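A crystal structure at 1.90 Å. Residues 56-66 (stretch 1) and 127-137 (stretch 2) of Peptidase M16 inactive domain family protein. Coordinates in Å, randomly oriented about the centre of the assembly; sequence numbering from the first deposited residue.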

ATOM      1  N   ALA A  56     -17.288 -11.307   7.487  1.00 12.09           N
ATOM      2  CA  ALA A  56     -16.027 -11.539   8.182  1.00 13.12           C
ATOM      3  C   ALA A  56     -15.060 -10.387   7.953  1.00 14.27           C
ATOM      4  O   ALA A  56     -14.440  -9.875   8.885  1.00 12.14           O
ATOM      5  CB  ALA A  56     -15.395 -12.849   7.706  1.00 14.28           C
ATOM      6  N   LEU A  57     -14.937  -9.965   6.704  1.00 13.57           N
ATOM      7  CA  LEU A  57     -14.016  -8.888   6.403  1.00 14.98           C
ATOM      8  C   LEU A  57     -14.488  -7.577   7.027  1.00 14.49           C
ATOM      9  O   LEU A  57     -13.690  -6.793   7.544  1.00 14.08           O
ATOM     10  CB  LEU A  57     -13.867  -8.755   4.889  1.00 16.18           C
ATOM     11  CG  LEU A  57     -12.534  -8.174   4.417  1.00 20.29           C
ATOM     12  CD1 LEU A  57     -12.012  -8.986   3.230  1.00 19.72           C
ATOM     13  CD2 LEU A  57     -12.712  -6.705   4.060  1.00 19.71           C
ATOM     14  N   LEU A  58     -15.794  -7.349   6.997  1.00 13.31           N
ATOM     15  CA  LEU A  58     -16.349  -6.127   7.561  1.00 13.59           C
ATOM     16  C   LEU A  58     -16.145  -6.076   9.075  1.00 11.93           C
ATOM     17  O   LEU A  58     -15.806  -5.033   9.630  1.00 12.28           O
ATOM     18  CB  LEU A  58     -17.835  -6.037   7.215  1.00 15.96           C
ATOM     19  CG  LEU A  58     -18.558  -4.710   7.439  1.00 19.39           C
ATOM     20  CD1 LEU A  58     -17.754  -3.548   6.865  1.00 20.27           C
ATOM     21  CD2 LEU A  58     -19.938  -4.797   6.778  1.00 18.47           C
ATOM     22  N   THR A  59     -16.346  -7.204   9.745  1.00 12.53           N
ATOM     23  CA  THR A  59     -16.172  -7.245  11.189  1.00 10.20           C
ATOM     24  C   THR A  59     -14.716  -6.934  11.525  1.00 10.99           C
ATOM     25  O   THR A  59     -14.433  -6.134  12.416  1.00 10.86           O
ATOM     26  CB  THR A  59     -16.541  -8.637  11.778  1.00 11.55           C
ATOM     27  OG1 THR A  59     -17.897  -8.957  11.451  1.00  9.44           O
ATOM     28  CG2 THR A  59     -16.405  -8.628  13.304  1.00 13.49           C
ATOM     29  N   ASN A  60     -13.792  -7.556  10.800  1.00 10.26           N
ATOM     30  CA  ASN A  60     -12.375  -7.339  11.052  1.00 10.29           C
ATOM     31  C   ASN A  60     -11.943  -5.897  10.808  1.00  9.72           C
ATOM     32  O   ASN A  60     -11.067  -5.376  11.495  1.00 11.37           O
ATOM     33  CB  ASN A  60     -11.535  -8.290  10.194  1.00  9.54           C
ATOM     34  CG  ASN A  60     -10.051  -8.151  10.463  1.00  7.60           C
ATOM     35  OD1 ASN A  60      -9.357  -7.384   9.799  1.00  7.08           O
ATOM     36  ND2 ASN A  60      -9.561  -8.880  11.454  1.00  9.58           N
ATOM     37  N   ALA A  61     -12.567  -5.251   9.833  1.00  9.54           N
ATOM     38  CA  ALA A  61     -12.239  -3.873   9.504  1.00 11.13           C
ATOM     39  C   ALA A  61     -12.798  -2.900  10.532  1.00 11.25           C
ATOM     40  O   ALA A  61     -12.241  -1.822  10.733  1.00 10.01           O
ATOM     41  CB  ALA A  61     -12.789  -3.525   8.123  1.00 12.47           C
HETATM   42  N   MSE A  62     -13.892  -3.284  11.182  1.00  9.77           N
HETATM   43  CA  MSE A  62     -14.540  -2.418  12.170  1.00 12.16           C
HETATM   44  C   MSE A  62     -13.967  -2.480  13.589  1.00 13.68           C
HETATM   45  O   MSE A  62     -14.349  -1.681  14.446  1.00 14.50           O
HETATM   46  CB  MSE A  62     -16.038  -2.735  12.215  1.00 10.91           C
HETATM   47  CG  MSE A  62     -16.824  -2.362  10.945  1.00 13.68           C
HETATM   48 SE   MSE A  62     -17.206  -0.600  10.854  1.00 13.40          SE
HETATM   49  CE  MSE A  62     -18.316  -0.462  12.285  1.00 15.70           C
ATOM     50  N   LEU A  63     -13.047  -3.408  13.840  1.00 12.95           N
ATOM     51  CA  LEU A  63     -12.467  -3.564  15.172  1.00 13.26           C
ATOM     52  C   LEU A  63     -11.931  -2.274  15.772  1.00 12.88           C
ATOM     53  O   LEU A  63     -12.329  -1.883  16.870  1.00 13.07           O
ATOM     54  CB  LEU A  63     -11.348  -4.611  15.151  1.00 12.28           C
ATOM     55  CG  LEU A  63     -11.727  -6.031  14.706  1.00 12.53           C
ATOM     56  CD1 LEU A  63     -10.493  -6.920  14.742  1.00  9.51           C
ATOM     57  CD2 LEU A  63     -12.809  -6.599  15.619  1.00 12.41           C
ATOM     58  N   ASN A  64     -11.034  -1.606  15.055  1.00 10.32           N
ATOM     59  CA  ASN A  64     -10.443  -0.374  15.570  1.00 11.85           C
ATOM     60  C   ASN A  64     -11.186   0.897  15.181  1.00 10.59           C
ATOM     61  O   ASN A  64     -10.601   1.981  15.186  1.00  7.99           O
ATOM     62  CB  ASN A  64      -8.980  -0.267  15.131  1.00 11.85           C
ATOM     63  CG  ASN A  64      -8.840   0.106  13.677  1.00 12.23           C
ATOM     64  OD1 ASN A  64      -9.695  -0.224  12.857  1.00 13.30           O
ATOM     65  ND2 ASN A  64      -7.750   0.787  13.344  1.00 12.78           N
ATOM     66  N   GLU A  65     -12.466   0.766  14.840  1.00 11.54           N
ATOM     67  CA  GLU A  65     -13.287   1.917  14.478  1.00 12.96           C
ATOM     68  C   GLU A  65     -13.933   2.529  15.714  1.00 14.26           C
ATOM     69  O   GLU A  65     -14.539   3.598  15.631  1.00 14.29           O
ATOM     70  CB  GLU A  65     -14.390   1.523  13.490  1.00 13.35           C
ATOM     71  CG  GLU A  65     -13.911   1.298  12.074  1.00 16.33           C
ATOM     72  CD  GLU A  65     -13.259   2.533  11.467  1.00 19.89           C
ATOM     73  OE1 GLU A  65     -13.779   3.657  11.661  1.00 21.24           O
ATOM     74  OE2 GLU A  65     -12.228   2.378  10.779  1.00 20.82           O
ATOM     75  N   GLY A  66     -13.816   1.847  16.855  1.00 12.21           N
ATOM     76  CA  GLY A  66     -14.400   2.374  18.073  1.00 11.31           C
ATOM     77  C   GLY A  66     -14.538   1.408  19.236  1.00 11.70           C
ATOM     78  O   GLY A  66     -14.759   0.209  19.053  1.00 10.50           O
ATOM     79  N   ASP A 127     -21.686   5.264  12.143  1.00 20.24           N
ATOM     80  CA  ASP A 127     -21.111   6.130  11.123  1.00 21.66           C
ATOM     81  C   ASP A 127     -19.882   5.514  10.454  1.00 20.01           C
ATOM     82  O   ASP A 127     -19.540   5.866   9.325  1.00 19.47           O
ATOM     83  CB  ASP A 127     -20.765   7.489  11.732  1.00 25.52           C
ATOM     84  CG  ASP A 127     -19.629   7.410  12.737  1.00 31.03           C
ATOM     85  OD1 ASP A 127     -19.619   6.476  13.569  1.00 34.49           O
ATOM     86  OD2 ASP A 127     -18.749   8.296  12.701  1.00 33.33           O
ATOM     87  N   SER A 128     -19.219   4.592  11.147  1.00 17.44           N
ATOM     88  CA  SER A 128     -18.049   3.929  10.584  1.00 16.54           C
ATOM     89  C   SER A 128     -18.504   2.843   9.618  1.00 15.60           C
ATOM     90  O   SER A 128     -17.917   2.669   8.556  1.00 14.58           O
ATOM     91  CB  SER A 128     -17.188   3.302  11.688  1.00 18.55           C
ATOM     92  OG  SER A 128     -16.565   4.296  12.479  1.00 19.14           O
ATOM     93  N   LEU A 129     -19.553   2.111   9.992  1.00 15.17           N
ATOM     94  CA  LEU A 129     -20.076   1.043   9.143  1.00 16.61           C
ATOM     95  C   LEU A 129     -20.543   1.601   7.797  1.00 18.15           C
ATOM     96  O   LEU A 129     -20.399   0.956   6.761  1.00 17.77           O
ATOM     97  CB  LEU A 129     -21.245   0.335   9.836  1.00 17.47           C
ATOM     98  CG  LEU A 129     -21.907  -0.828   9.087  1.00 19.50           C
ATOM     99  CD1 LEU A 129     -20.903  -1.959   8.881  1.00 20.27           C
ATOM    100  CD2 LEU A 129     -23.117  -1.315   9.871  1.00 18.66           C
ATOM    101  N   ALA A 130     -21.112   2.801   7.824  1.00 17.07           N
ATOM    102  CA  ALA A 130     -21.594   3.438   6.611  1.00 18.25           C
ATOM    103  C   ALA A 130     -20.390   3.843   5.767  1.00 17.96           C
ATOM    104  O   ALA A 130     -20.395   3.691   4.549  1.00 19.04           O
ATOM    105  CB  ALA A 130     -22.434   4.660   6.967  1.00 17.57           C
ATOM    106  N   ARG A 131     -19.350   4.345   6.423  1.00 18.29           N
ATOM    107  CA  ARG A 131     -18.148   4.769   5.717  1.00 18.56           C
ATOM    108  C   ARG A 131     -17.446   3.580   5.062  1.00 19.56           C
ATOM    109  O   ARG A 131     -16.997   3.671   3.921  1.00 17.68           O
ATOM    110  CB  ARG A 131     -17.183   5.459   6.679  1.00 21.05           C
ATOM    111  CG  ARG A 131     -16.111   6.267   5.983  1.00 25.57           C
ATOM    112  CD  ARG A 131     -15.019   6.706   6.947  1.00 29.32           C
ATOM    113  NE  ARG A 131     -14.079   5.626   7.237  1.00 31.41           N
ATOM    114  CZ  ARG A 131     -13.899   5.080   8.438  1.00 34.29           C
ATOM    115  NH1 ARG A 131     -14.602   5.510   9.484  1.00 32.98           N
ATOM    116  NH2 ARG A 131     -13.008   4.106   8.594  1.00 32.53           N
ATOM    117  N   ILE A 132     -17.351   2.472   5.792  1.00 19.38           N
ATOM    118  CA  ILE A 132     -16.698   1.271   5.277  1.00 20.88           C
ATOM    119  C   ILE A 132     -17.489   0.645   4.138  1.00 20.63           C
ATOM    120  O   ILE A 132     -16.908   0.255   3.122  1.00 20.71           O
ATOM    121  CB  ILE A 132     -16.500   0.211   6.389  1.00 22.74           C
ATOM    122  CG1 ILE A 132     -15.716   0.821   7.552  1.00 25.65           C
ATOM    123  CG2 ILE A 132     -15.731  -0.988   5.844  1.00 22.45           C
ATOM    124  CD1 ILE A 132     -14.375   1.379   7.158  1.00 26.20           C
ATOM    125  N   LYS A 133     -18.809   0.542   4.301  1.00 21.17           N
ATOM    126  CA  LYS A 133     -19.647  -0.029   3.250  1.00 21.23           C
ATOM    127  C   LYS A 133     -19.527   0.807   1.986  1.00 22.11           C
ATOM    128  O   LYS A 133     -19.502   0.265   0.883  1.00 22.30           O
ATOM    129  CB  LYS A 133     -21.120  -0.072   3.660  1.00 19.51           C
ATOM    130  CG  LYS A 133     -21.447  -1.052   4.771  1.00 20.25           C
ATOM    131  CD  LYS A 133     -22.955  -1.229   4.876  1.00 20.52           C
ATOM    132  CE  LYS A 133     -23.337  -2.203   5.971  1.00 20.78           C
ATOM    133  NZ  LYS A 133     -24.802  -2.449   5.982  1.00 20.26           N
ATOM    134  N   ASN A 134     -19.460   2.127   2.153  1.00 23.29           N
ATOM    135  CA  ASN A 134     -19.346   3.045   1.018  1.00 23.49           C
ATOM    136  C   ASN A 134     -18.053   2.803   0.244  1.00 24.81           C
ATOM    137  O   ASN A 134     -18.052   2.809  -0.987  1.00 26.17           O
ATOM    138  CB  ASN A 134     -19.389   4.502   1.494  1.00 23.11           C
ATOM    139  CG  ASN A 134     -19.488   5.492   0.341  1.00 23.82           C
ATOM    140  OD1 ASN A 134     -20.546   5.647  -0.270  1.00 24.26           O
ATOM    141  ND2 ASN A 134     -18.379   6.154   0.028  1.00 23.35           N
ATOM    142  N   GLN A 135     -16.949   2.588   0.956  1.00 24.30           N
ATOM    143  CA  GLN A 135     -15.689   2.343   0.275  1.00 24.64           C
ATOM    144  C   GLN A 135     -15.609   0.924  -0.286  1.00 23.94           C
ATOM    145  O   GLN A 135     -14.893   0.681  -1.258  1.00 23.90           O
ATOM    146  CB  GLN A 135     -14.500   2.655   1.191  1.00 26.49           C
ATOM    147  CG  GLN A 135     -14.588   2.116   2.597  1.00 31.85           C
ATOM    148  CD  GLN A 135     -13.457   2.635   3.478  1.00 34.15           C
ATOM    149  OE1 GLN A 135     -13.357   3.838   3.739  1.00 35.80           O
ATOM    150  NE2 GLN A 135     -12.599   1.728   3.933  1.00 34.41           N
HETATM  151  N   MSE A 136     -16.353  -0.007   0.306  1.00 21.69           N
HETATM  152  CA  MSE A 136     -16.371  -1.380  -0.199  1.00 20.19           C
HETATM  153  C   MSE A 136     -17.214  -1.397  -1.474  1.00 20.77           C
HETATM  154  O   MSE A 136     -16.886  -2.083  -2.441  1.00 21.14           O
HETATM  155  CB  MSE A 136     -16.970  -2.345   0.831  1.00 18.30           C
HETATM  156  CG  MSE A 136     -16.055  -2.660   2.015  1.00 16.86           C
HETATM  157 SE   MSE A 136     -16.830  -3.747   3.254  1.00 15.49          SE
HETATM  158  CE  MSE A 136     -16.414  -5.389   2.623  1.00 14.04           C
ATOM    159  N   LEU A 137     -18.308  -0.640  -1.468  1.00 19.87           N
ATOM    160  CA  LEU A 137     -19.172  -0.561  -2.642  1.00 20.37           C
ATOM    161  C   LEU A 137     -18.395   0.101  -3.771  1.00 21.41           C
ATOM    162  O   LEU A 137     -18.494  -0.305  -4.927  1.00 24.68           O
ATOM    163  CB  LEU A 137     -20.430   0.249  -2.328  1.00 18.61           C
ATOM    164  CG  LEU A 137     -21.421  -0.412  -1.370  1.00 18.39           C
ATOM    165  CD1 LEU A 137     -22.587   0.526  -1.113  1.00 19.72           C
ATOM    166  CD2 LEU A 137     -21.909  -1.719  -1.965  1.00 21.02           C
TER
HETATM  167  O   HOH W   1     -15.576   5.947  14.905  1.00 25.43           O

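This is a helix-on-helix contact with two chemistries: an apolar knob-into-hole packing along the helices, and a buried carboxylate clamped by polar groups at Glu-65.

The helix that includes residues 56-62 crosses the helix of 127-137 at 128°, so the chains run roughly against each other, and the axes approach to 10.7 Å. That spacing leaves room for large side chains between the backbones. In the backbone register, Leu-58 lies across from Ile-132, Met-62 from Leu-129, and Glu-65 from Ser-128.

Leu-58 is the knob. Its CA-to-CB bond points sideways, yet its t, p rotamer carries the methyls into a hole formed by Leu-129, Ile-132, Lys-133 and Met-136. CD1 of Leu-58 lies 3.4 Å from CG2 of Ile-132 and 3.7 Å from SE of Met-136, while its CD2 lies 3.7 Å from CD1 of Leu-129. Lys-133 contributes aliphatic chain to this hole, its NZ being bonded elsewhere in the structure. One turn on, selenomethionine Met-62 folds through three m torsions, placing SE 3.9 Å from CG1 of Ile-132 and CE 3.9 Å from CB of Leu-129. An unbranched, flexible chain can bend in this way to lie along its neighbours.

Glu-65 supplies the polar end. Its OE1 accepts hydrogen bonds from Ser-128 OG at 3.0 Å and Arg-131 NH1 at 3.0 Å, with a weak third from NH2; its OE2 takes NH2 of Arg-131 at 2.9 Å. The guanidinium thus meets the acid edge-on in a salt bridge, and the buried charge is paid for. A water donates to both the backbone O of Glu-65 (2.7 Å) and OG of Ser-128 (3.1 Å), tying backbone to side chain across the gap.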